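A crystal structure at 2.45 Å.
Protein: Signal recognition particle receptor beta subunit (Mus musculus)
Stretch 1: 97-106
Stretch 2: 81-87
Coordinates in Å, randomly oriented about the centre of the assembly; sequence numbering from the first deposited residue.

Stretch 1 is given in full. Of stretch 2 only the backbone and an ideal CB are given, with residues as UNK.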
# COMPACT_ATOMS: atom_id res chain seq x y z
N ASP B 97 8.72 16.30 2.56
CA ASP B 97 7.68 15.47 3.18
C ASP B 97 8.31 14.20 3.76
O ASP B 97 7.92 13.74 4.83
CB ASP B 97 6.59 15.11 2.17
CG ASP B 97 5.67 16.29 1.85
OD1 ASP B 97 5.20 16.95 2.80
OD2 ASP B 97 5.43 16.55 0.65
N VAL B 98 9.28 13.64 3.03
CA VAL B 98 9.98 12.45 3.47
C VAL B 98 10.74 12.73 4.76
O VAL B 98 10.53 12.05 5.76
CB VAL B 98 11.01 11.97 2.41
CG1 VAL B 98 11.83 10.83 2.96
CG2 VAL B 98 10.29 11.55 1.12
N ALA B 99 11.62 13.73 4.73
CA ALA B 99 12.42 14.11 5.92
C ALA B 99 11.56 14.36 7.16
O ALA B 99 11.88 13.91 8.25
CB ALA B 99 13.28 15.35 5.62
N GLU B 100 10.46 15.07 6.97
CA GLU B 100 9.56 15.38 8.07
C GLU B 100 8.94 14.14 8.71
O GLU B 100 8.76 14.10 9.94
CB GLU B 100 8.46 16.31 7.57
CG GLU B 100 7.35 16.56 8.54
CD GLU B 100 6.39 17.62 8.02
OE1 GLU B 100 6.84 18.80 7.96
OE2 GLU B 100 5.23 17.30 7.67
N PHE B 101 8.61 13.15 7.89
CA PHE B 101 8.01 11.93 8.42
C PHE B 101 9.12 11.10 9.05
O PHE B 101 8.95 10.56 10.13
CB PHE B 101 7.28 11.17 7.30
CG PHE B 101 6.63 9.87 7.74
CD1 PHE B 101 6.28 9.65 9.07
CD2 PHE B 101 6.38 8.86 6.81
CE1 PHE B 101 5.70 8.43 9.48
CE2 PHE B 101 5.81 7.65 7.21
CZ PHE B 101 5.47 7.43 8.55
N LEU B 102 10.26 10.99 8.38
CA LEU B 102 11.38 10.23 8.91
C LEU B 102 11.80 10.78 10.28
O LEU B 102 12.08 10.02 11.21
CB LEU B 102 12.54 10.25 7.92
CG LEU B 102 13.81 9.52 8.34
CD1 LEU B 102 13.51 8.05 8.65
CD2 LEU B 102 14.86 9.68 7.24
N TYR B 103 11.81 12.10 10.41
CA TYR B 103 12.13 12.78 11.67
C TYR B 103 11.32 12.19 12.82
O TYR B 103 11.87 11.79 13.85
CB TYR B 103 11.81 14.28 11.55
CG TYR B 103 12.23 15.10 12.75
CD1 TYR B 103 13.55 15.54 12.89
CD2 TYR B 103 11.32 15.44 13.74
CE1 TYR B 103 13.94 16.30 13.99
CE2 TYR B 103 11.70 16.20 14.84
CZ TYR B 103 13.01 16.63 14.95
OH TYR B 103 13.38 17.41 16.03
N GLN B 104 10.00 12.17 12.66
CA GLN B 104 9.13 11.58 13.68
C GLN B 104 9.43 10.09 13.88
O GLN B 104 9.28 9.58 14.99
CB GLN B 104 7.66 11.75 13.31
CG GLN B 104 6.94 12.82 14.11
CD GLN B 104 6.27 13.87 13.21
OE1 GLN B 104 5.41 14.65 13.66
NE2 GLN B 104 6.67 13.89 11.93
N VAL B 105 9.83 9.40 12.81
CA VAL B 105 10.12 7.98 12.94
C VAL B 105 11.41 7.77 13.75
O VAL B 105 11.51 6.83 14.54
CB VAL B 105 10.23 7.29 11.55
CG1 VAL B 105 10.81 5.88 11.70
CG2 VAL B 105 8.83 7.19 10.91
N LEU B 106 12.38 8.66 13.54
CA LEU B 106 13.66 8.58 14.25
C LEU B 106 13.42 8.87 15.73
O LEU B 106 13.91 8.15 16.60
CB LEU B 106 14.63 9.61 13.69
CG LEU B 106 15.15 9.20 12.33
CD1 LEU B 106 15.96 10.33 11.76
CD2 LEU B 106 15.97 7.94 12.46
N UNK B 81 12.14 -4.20 13.95
CA UNK B 81 12.75 -3.40 12.90
C UNK B 81 11.73 -2.56 12.15
O UNK B 81 10.55 -2.90 12.11
CB UNK B 81 13.50 -4.31 11.92
N UNK B 82 12.21 -1.48 11.56
CA UNK B 82 11.37 -0.56 10.82
C UNK B 82 12.03 -0.34 9.48
O UNK B 82 13.23 -0.08 9.43
CB UNK B 82 11.16 0.76 11.57
N UNK B 83 11.26 -0.46 8.40
CA UNK B 83 11.75 -0.22 7.04
C UNK B 83 11.00 1.00 6.57
O UNK B 83 9.76 0.98 6.46
CB UNK B 83 11.54 -1.42 6.11
N UNK B 84 11.73 2.07 6.36
CA UNK B 84 11.12 3.31 5.90
C UNK B 84 11.32 3.30 4.39
O UNK B 84 12.45 3.40 3.89
CB UNK B 84 11.73 4.55 6.56
N UNK B 85 10.21 3.17 3.66
CA UNK B 85 10.26 3.12 2.20
C UNK B 85 10.24 4.50 1.52
O UNK B 85 9.47 5.37 1.89
CB UNK B 85 9.08 2.29 1.69
N UNK B 86 11.09 4.67 0.53
CA UNK B 86 11.20 5.93 -0.19
C UNK B 86 11.06 5.77 -1.72
O UNK B 86 11.72 4.91 -2.31
CB UNK B 86 12.54 6.58 0.14
N UNK B 87 10.21 6.57 -2.34
CA UNK B 87 10.07 6.53 -3.78
C UNK B 87 11.31 7.26 -4.28
O UNK B 87 11.37 8.48 -4.23
CB UNK B 87 8.77 7.16 -4.27

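Stretch 2 is a strand running antiparallel to the helix of stretch 1, with axes 178° apart in direction and 10.4 Å apart at their closest. The helix offers mostly carbon on this side: Val98, Phe101, Leu102 and Val105. No hydrogen bond crosses between the two stretches.

Position 81 has extended backbone angles (-157/156). Its ideal CB has nothing of stretch 1 within 5.5 Å, so the helix sets no demand, and many side chains would fit. The deposited residue is Ala81. It makes no contact with the helix.

Position 82 points its CA-to-CB bond toward the helix. The ideal CB lies 5.1 Å from CG1 of Val105, a methyl group. That gap leaves room for a small or medium apolar side chain, and the beta angles (-130/131) suit a branched one. Valine, isoleucine or leucine would all be reasonable. The residue is Val82, in the t rotamer. Its CG1 comes to 4.2 Å from CG1 of Val105, a modest apolar contact at this end of the pairing.

Position 83 has its CB out of reach of the helix. Its angles (-113/115) are ordinary for a strand and compatible with beta-branched residues, but stretch 1 does not narrow the choice. It is Val83, and it does not touch the helix.

Position 84 is the centre of the contact. Its CA-to-CB bond points toward the helix, and its CA lies 7.6 Å from the CA of Leu102. The ideal CB is 4.4 Å from CD1 of Leu102 and 5.4 Å from CG1 of Val105. Further out lie Val98 and the ring of Phe101. This is an apolar site with depth, suited to leucine, methionine or phenylalanine; a short side chain would leave much of it unused. The deposited residue is Phe84, with chi1 at -172° (t). It reaches well into the helix surface. CD1 of Leu102 sits over one face of its ring, 4.1 Å from the centroid, as a CH-pi contact. CG2 of Val105 lies at the ring edge, 4.0 Å from CE2 of Phe84. CE2 of Phe84 also lies over a face of the Phe101 ring, 3.5 Å from CD2 of Phe101. The two rings meet obliquely, their planes at 53°. CG1 of Val98 adds a contact at 3.8 Å to CE1 of Phe84.

Position 85 again has a CB beyond the reach of stretch 1, which therefore leaves the side chain undetermined. It is Val85, with no helix contact.

Position 86 points sideways. Its ideal CB is 5.1 Å from CG1 of Val98, so a modest apolar side chain, such as valine, isoleucine or leucine, could lean against that methyl. It is Val86, whose CG2 lies 4.4 Å from CG1 of Val98.

Position 87 also starts sideways, but nothing of the helix is near its CB. Polar or apolar residues could stand here. It is Asp87; its end leads away from the helix, and its carboxylate is hydrogen-bonded elsewhere in the structure.

Stretch 2, residues 81-87: AVVFVVD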
# COMPACT_ATOMS: atom_id res chain seq x y z
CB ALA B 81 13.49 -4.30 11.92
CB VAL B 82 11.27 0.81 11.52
CG1 VAL B 82 10.47 1.81 10.65
CG2 VAL B 82 10.61 0.63 12.86
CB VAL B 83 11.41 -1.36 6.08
CG1 VAL B 83 11.93 -1.02 4.66
CG2 VAL B 83 12.02 -2.66 6.59
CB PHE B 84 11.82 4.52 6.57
CG PHE B 84 11.15 5.84 6.32
CD1 PHE B 84 11.30 6.50 5.09
CD2 PHE B 84 10.36 6.42 7.30
CE1 PHE B 84 10.65 7.73 4.84
CE2 PHE B 84 9.70 7.66 7.07
CZ PHE B 84 9.85 8.32 5.85
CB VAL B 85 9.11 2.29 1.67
CG1 VAL B 85 9.25 2.12 0.18
CG2 VAL B 85 9.06 0.96 2.41
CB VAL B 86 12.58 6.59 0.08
CG1 VAL B 86 12.72 7.92 -0.67
CG2 VAL B 86 12.75 6.78 1.56
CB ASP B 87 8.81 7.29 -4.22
CG ASP B 87 8.61 7.29 -5.74
OD1 ASP B 87 9.62 7.43 -6.46
OD2 ASP B 87 7.45 7.16 -6.21
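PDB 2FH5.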